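Local coordinates for amino acid adenylation domain-containing protein (Bacillus stratosphericus LAMA 585, PDB 6ULY) that probably selects an alpha-keto acid and activates it as an acyl adenylate, as the adenylation domain of a nonribosomal depsipeptide synthetase module, at residues Phe85-Val98 against Ala165-Leu178. Residues are numbered along the deposited sequence; the frame is centred on the assembly and turned at random.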
loop_
_atom_site.group_PDB
_atom_site.type_symbol
_atom_site.label_atom_id
_atom_site.label_comp_id
_atom_site.label_asym_id
_atom_site.label_seq_id
_atom_site.Cartn_x
_atom_site.Cartn_y
_atom_site.Cartn_z
ATOM N N PHE A 85 -21.176 -22.372 -0.520
ATOM C CA PHE A 85 -19.783 -22.769 -0.689
ATOM C C PHE A 85 -19.680 -24.178 -1.253
ATOM O O PHE A 85 -18.883 -24.438 -2.163
ATOM C CB PHE A 85 -19.055 -22.678 0.648
ATOM C CG PHE A 85 -17.656 -23.213 0.614
ATOM C CD1 PHE A 85 -16.599 -22.401 0.236
ATOM C CD2 PHE A 85 -17.392 -24.526 0.971
ATOM C CE1 PHE A 85 -15.306 -22.890 0.209
ATOM C CE2 PHE A 85 -16.101 -25.021 0.945
ATOM C CZ PHE A 85 -15.056 -24.200 0.561
ATOM N N TRP A 86 -20.482 -25.102 -0.729
ATOM C CA TRP A 86 -20.377 -26.486 -1.166
ATOM C C TRP A 86 -21.038 -26.709 -2.516
ATOM O O TRP A 86 -20.566 -27.541 -3.299
ATOM C CB TRP A 86 -20.962 -27.396 -0.098
ATOM C CG TRP A 86 -20.051 -27.505 1.080
ATOM C CD1 TRP A 86 -20.206 -26.918 2.297
ATOM C CD2 TRP A 86 -18.820 -28.234 1.140
ATOM N NE1 TRP A 86 -19.156 -27.246 3.119
ATOM C CE2 TRP A 86 -18.290 -28.054 2.431
ATOM C CE3 TRP A 86 -18.120 -29.030 0.229
ATOM C CZ2 TRP A 86 -17.094 -28.638 2.834
ATOM C CZ3 TRP A 86 -16.935 -29.610 0.632
ATOM C CH2 TRP A 86 -16.434 -29.413 1.922
ATOM N N ALA A 87 -22.101 -25.966 -2.826
ATOM C CA ALA A 87 -22.611 -25.978 -4.191
ATOM C C ALA A 87 -21.503 -25.627 -5.178
ATOM O O ALA A 87 -21.338 -26.289 -6.211
ATOM C CB ALA A 87 -23.784 -25.007 -4.322
ATOM N N CYS A 88 -20.718 -24.592 -4.863
ATOM C CA CYS A 88 -19.611 -24.206 -5.731
ATOM C C CYS A 88 -18.557 -25.304 -5.808
ATOM O O CYS A 88 -18.046 -25.612 -6.891
ATOM C CB CYS A 88 -18.991 -22.903 -5.225
ATOM S SG CYS A 88 -20.037 -21.445 -5.421
ATOM N N VAL A 89 -18.206 -25.895 -4.666
ATOM C CA VAL A 89 -17.299 -27.038 -4.666
ATOM C C VAL A 89 -17.812 -28.136 -5.590
ATOM O O VAL A 89 -17.045 -28.735 -6.350
ATOM C CB VAL A 89 -17.106 -27.559 -3.230
ATOM C CG1 VAL A 89 -16.418 -28.921 -3.244
ATOM C CG2 VAL A 89 -16.314 -26.553 -2.409
ATOM N N LEU A 90 -19.115 -28.424 -5.538
ATOM C CA LEU A 90 -19.663 -29.484 -6.382
ATOM C C LEU A 90 -19.586 -29.105 -7.855
ATOM O O LEU A 90 -19.278 -29.948 -8.705
ATOM C CB LEU A 90 -21.113 -29.787 -5.990
ATOM C CG LEU A 90 -21.337 -30.447 -4.631
ATOM C CD1 LEU A 90 -22.822 -30.663 -4.391
ATOM C CD2 LEU A 90 -20.578 -31.763 -4.537
ATOM N N GLY A 91 -19.861 -27.849 -8.177
ATOM C CA GLY A 91 -19.863 -27.422 -9.556
ATOM C C GLY A 91 -18.511 -27.066 -10.128
ATOM O O GLY A 91 -18.424 -26.737 -11.314
ATOM N N GLY A 92 -17.445 -27.137 -9.334
ATOM C CA GLY A 92 -16.162 -26.637 -9.789
ATOM C C GLY A 92 -16.083 -25.132 -9.842
ATOM O O GLY A 92 -15.146 -24.586 -10.436
ATOM N N PHE A 93 -17.057 -24.448 -9.257
ATOM C CA PHE A 93 -17.034 -23.002 -9.177
ATOM C C PHE A 93 -16.116 -22.585 -8.040
ATOM O O PHE A 93 -15.920 -23.327 -7.071
ATOM C CB PHE A 93 -18.444 -22.459 -8.954
ATOM C CG PHE A 93 -19.491 -23.120 -9.810
ATOM C CD1 PHE A 93 -19.237 -23.402 -11.143
ATOM C CD2 PHE A 93 -20.722 -23.477 -9.279
ATOM C CE1 PHE A 93 -20.191 -24.013 -11.932
ATOM C CE2 PHE A 93 -21.680 -24.089 -10.063
ATOM C CZ PHE A 93 -21.416 -24.360 -11.390
ATOM N N VAL A 94 -15.545 -21.392 -8.171
ATOM C CA VAL A 94 -14.567 -20.884 -7.213
ATOM C C VAL A 94 -15.201 -19.782 -6.372
ATOM O O VAL A 94 -15.361 -18.648 -6.851
ATOM C CB VAL A 94 -13.312 -20.355 -7.928
ATOM C CG1 VAL A 94 -12.232 -20.040 -6.920
ATOM C CG2 VAL A 94 -12.806 -21.361 -8.944
ATOM N N PRO A 95 -15.561 -20.049 -5.120
ATOM C CA PRO A 95 -16.109 -18.984 -4.278
ATOM C C PRO A 95 -15.073 -17.918 -3.984
ATOM O O PRO A 95 -13.883 -18.199 -3.833
ATOM C CB PRO A 95 -16.514 -19.715 -2.992
ATOM C CG PRO A 95 -16.595 -21.145 -3.363
ATOM C CD PRO A 95 -15.559 -21.342 -4.420
ATOM N N THR A 96 -15.548 -16.686 -3.877
ATOM C CA THR A 96 -14.744 -15.558 -3.423
ATOM C C THR A 96 -15.247 -15.177 -2.035
ATOM O O THR A 96 -16.287 -14.527 -1.898
ATOM C CB THR A 96 -14.844 -14.394 -4.398
ATOM O OG1 THR A 96 -14.531 -14.857 -5.717
ATOM C CG2 THR A 96 -13.886 -13.288 -3.999
ATOM N N LEU A 97 -14.506 -15.585 -1.011
ATOM C CA LEU A 97 -14.910 -15.363 0.371
ATOM C C LEU A 97 -14.545 -13.939 0.772
ATOM O O LEU A 97 -13.362 -13.604 0.894
ATOM C CB LEU A 97 -14.239 -16.383 1.286
ATOM C CG LEU A 97 -14.343 -17.847 0.844
ATOM C CD1 LEU A 97 -13.775 -18.763 1.915
ATOM C CD2 LEU A 97 -15.779 -18.217 0.528
ATOM N N VAL A 98 -15.559 -13.099 0.967
ATOM C CA VAL A 98 -15.363 -11.734 1.447
ATOM C C VAL A 98 -16.609 -11.312 2.212
ATOM O O VAL A 98 -17.739 -11.564 1.779
ATOM C CB VAL A 98 -15.054 -10.759 0.289
ATOM C CG1 VAL A 98 -16.163 -10.778 -0.745
ATOM C CG2 VAL A 98 -14.832 -9.344 0.825
ATOM N N ALA A 165 -21.589 -33.938 -9.977
ATOM C CA ALA A 165 -20.496 -33.135 -9.445
ATOM C C ALA A 165 -19.350 -33.079 -10.447
ATOM O O ALA A 165 -18.893 -34.115 -10.942
ATOM C CB ALA A 165 -20.003 -33.707 -8.116
ATOM N N HIS A 166 -18.890 -31.871 -10.746
ATOM C CA HIS A 166 -17.748 -31.709 -11.631
ATOM C C HIS A 166 -16.541 -32.445 -11.055
ATOM O O HIS A 166 -16.215 -32.260 -9.874
ATOM C CB HIS A 166 -17.422 -30.228 -11.809
ATOM C CG HIS A 166 -16.257 -29.968 -12.710
ATOM N ND1 HIS A 166 -14.957 -29.924 -12.252
ATOM C CD2 HIS A 166 -16.195 -29.733 -14.042
ATOM C CE1 HIS A 166 -14.145 -29.674 -13.264
ATOM N NE2 HIS A 166 -14.871 -29.552 -14.361
ATOM N N PRO A 167 -15.853 -33.275 -11.840
ATOM C CA PRO A 167 -14.683 -33.982 -11.302
ATOM C C PRO A 167 -13.534 -33.003 -11.117
ATOM O O PRO A 167 -13.058 -32.399 -12.078
ATOM C CB PRO A 167 -14.380 -35.029 -12.379
ATOM C CG PRO A 167 -14.819 -34.371 -13.647
ATOM C CD PRO A 167 -15.998 -33.486 -13.293
ATOM N N ALA A 168 -13.107 -32.832 -9.872
ATOM C CA ALA A 168 -12.083 -31.860 -9.529
ATOM C C ALA A 168 -10.743 -32.551 -9.318
ATOM O O ALA A 168 -10.676 -33.705 -8.888
ATOM C CB ALA A 168 -12.464 -31.083 -8.268
ATOM N N ALA A 169 -9.673 -31.824 -9.633
ATOM C CA ALA A 169 -8.300 -32.244 -9.398
ATOM C C ALA A 169 -7.728 -31.517 -8.186
ATOM O O ALA A 169 -8.052 -30.345 -7.956
ATOM C CB ALA A 169 -7.429 -31.950 -10.622
ATOM N N PRO A 170 -6.882 -32.178 -7.390
ATOM C CA PRO A 170 -6.339 -31.522 -6.186
ATOM C C PRO A 170 -5.766 -30.132 -6.423
ATOM O O PRO A 170 -5.843 -29.281 -5.526
ATOM C CB PRO A 170 -5.253 -32.505 -5.729
ATOM C CG PRO A 170 -5.766 -33.834 -6.164
ATOM C CD PRO A 170 -6.475 -33.593 -7.477
ATOM N N ASP A 171 -5.190 -29.870 -7.591
ATOM C CA ASP A 171 -4.565 -28.579 -7.846
ATOM C C ASP A 171 -5.536 -27.546 -8.400
ATOM O O ASP A 171 -5.152 -26.382 -8.555
ATOM C CB ASP A 171 -3.388 -28.745 -8.811
ATOM C CG ASP A 171 -2.238 -29.508 -8.189
ATOM O OD1 ASP A 171 -1.786 -29.108 -7.094
ATOM O OD2 ASP A 171 -1.799 -30.516 -8.780
ATOM N N ASP A 172 -6.770 -27.940 -8.704
ATOM C CA ASP A 172 -7.785 -26.969 -9.081
ATOM C C ASP A 172 -7.938 -25.926 -7.981
ATOM O O ASP A 172 -7.836 -26.236 -6.790
ATOM C CB ASP A 172 -9.126 -27.668 -9.328
ATOM C CG ASP A 172 -9.111 -28.543 -10.567
ATOM O OD1 ASP A 172 -8.112 -28.499 -11.317
ATOM O OD2 ASP A 172 -10.100 -29.273 -10.790
ATOM N N SER A 173 -8.169 -24.680 -8.383
ATOM C CA SER A 173 -8.498 -23.640 -7.418
ATOM C C SER A 173 -9.830 -23.955 -6.747
ATOM O O SER A 173 -10.817 -24.264 -7.420
ATOM C CB SER A 173 -8.566 -22.283 -8.111
ATOM O OG SER A 173 -7.298 -21.910 -8.616
ATOM N N VAL A 174 -9.861 -23.873 -5.420
ATOM C CA VAL A 174 -11.051 -24.224 -4.656
ATOM C C VAL A 174 -11.803 -22.985 -4.179
ATOM O O VAL A 174 -13.034 -22.995 -4.130
ATOM C CB VAL A 174 -10.682 -25.148 -3.473
ATOM C CG1 VAL A 174 -9.825 -24.411 -2.450
ATOM C CG2 VAL A 174 -11.946 -25.728 -2.831
ATOM N N PHE A 175 -11.094 -21.913 -3.825
ATOM C CA PHE A 175 -11.757 -20.643 -3.549
ATOM C C PHE A 175 -10.738 -19.512 -3.547
ATOM O O PHE A 175 -9.534 -19.728 -3.384
ATOM C CB PHE A 175 -12.522 -20.667 -2.214
ATOM C CG PHE A 175 -11.647 -20.831 -0.998
ATOM C CD1 PHE A 175 -10.985 -19.747 -0.444
ATOM C CD2 PHE A 175 -11.516 -22.065 -0.388
ATOM C CE1 PHE A 175 -10.187 -19.898 0.677
ATOM C CE2 PHE A 175 -10.720 -22.223 0.731
ATOM C CZ PHE A 175 -10.057 -21.135 1.266
ATOM N N PHE A 176 -11.251 -18.302 -3.748
ATOM C CA PHE A 176 -10.532 -17.070 -3.477
ATOM C C PHE A 176 -10.885 -16.562 -2.084
ATOM O O PHE A 176 -11.970 -16.826 -1.564
ATOM C CB PHE A 176 -10.887 -15.990 -4.501
ATOM C CG PHE A 176 -10.503 -16.327 -5.908
ATOM C CD1 PHE A 176 -9.182 -16.259 -6.314
ATOM C CD2 PHE A 176 -11.466 -16.686 -6.834
ATOM C CE1 PHE A 176 -8.826 -16.557 -7.614
ATOM C CE2 PHE A 176 -11.119 -16.986 -8.134
ATOM C CZ PHE A 176 -9.792 -16.920 -8.527
ATOM N N ILE A 177 -9.966 -15.811 -1.487
ATOM C CA ILE A 177 -10.241 -15.136 -0.224
ATOM C C ILE A 177 -9.471 -13.825 -0.208
ATOM O O ILE A 177 -8.312 -13.760 -0.631
ATOM C CB ILE A 177 -9.898 -16.019 0.997
ATOM C CG1 ILE A 177 -10.237 -15.278 2.297
ATOM C CG2 ILE A 177 -8.442 -16.431 0.987
ATOM C CD1 ILE A 177 -10.416 -16.194 3.504
ATOM N N LEU A 178 -10.130 -12.778 0.274
ATOM C CA LEU A 178 -9.577 -11.436 0.244
ATOM C C LEU A 178 -8.841 -11.130 1.540
ATOM O O LEU A 178 -9.265 -11.542 2.623
ATOM C CB LEU A 178 -10.690 -10.417 0.007
ATOM C CG LEU A 178 -10.952 -10.050 -1.457
ATOM C CD1 LEU A 178 -10.922 -11.253 -2.387
ATOM C CD2 LEU A 178 -12.294 -9.342 -1.569
HETATM O O HOH W 1 -14.648 -24.802 -5.350
HETATM O O HOH W 2 -12.221 -12.104 3.200
#
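Leu97 lays its CD1 methyl over one face of the Phe175 ring, a CH-pi contact 4.1 Å from the ring centroid, the two side chains crossing at about a right angle. With CG set between its backbone N and carbonyl carbon (chi1 65°), Phe175 turns its ring to the Leu97 side, where CD2 also meets Phe85 CE1 (3.9 Å), near the plane of the Phe85 ring. The other face of the sheet carries Thr96 and Phe176. There Val94, with CG1 anti to the backbone N (chi1 -171°), brings that methyl obliquely to Phe176 CD2 at 3.4 Å, and Thr96 OG1 lies beside the same ring atom. Strands 94-97 and 173-178 run parallel, joined by hydrogen bonds from Phe176 N to Pro95 O (2.6 Å), nearly straight from Leu97 N to Phe176 O (2.9 Å), and weakly from Leu178 N to Leu97 O. At the start of the pairing, a water donates to both Phe93 O and Val174 O, bridging two carbonyls. At the helix end, His166 N donates a hydrogen bond to Leu90 O (2.8 Å), next to the Schellman motif at Gly92. Parallel strands 70-74 and 94-97, connected by helix 78-91, form a beta-alpha-beta crossover within a mixed sheet of the AMP-binding (ANL) fold.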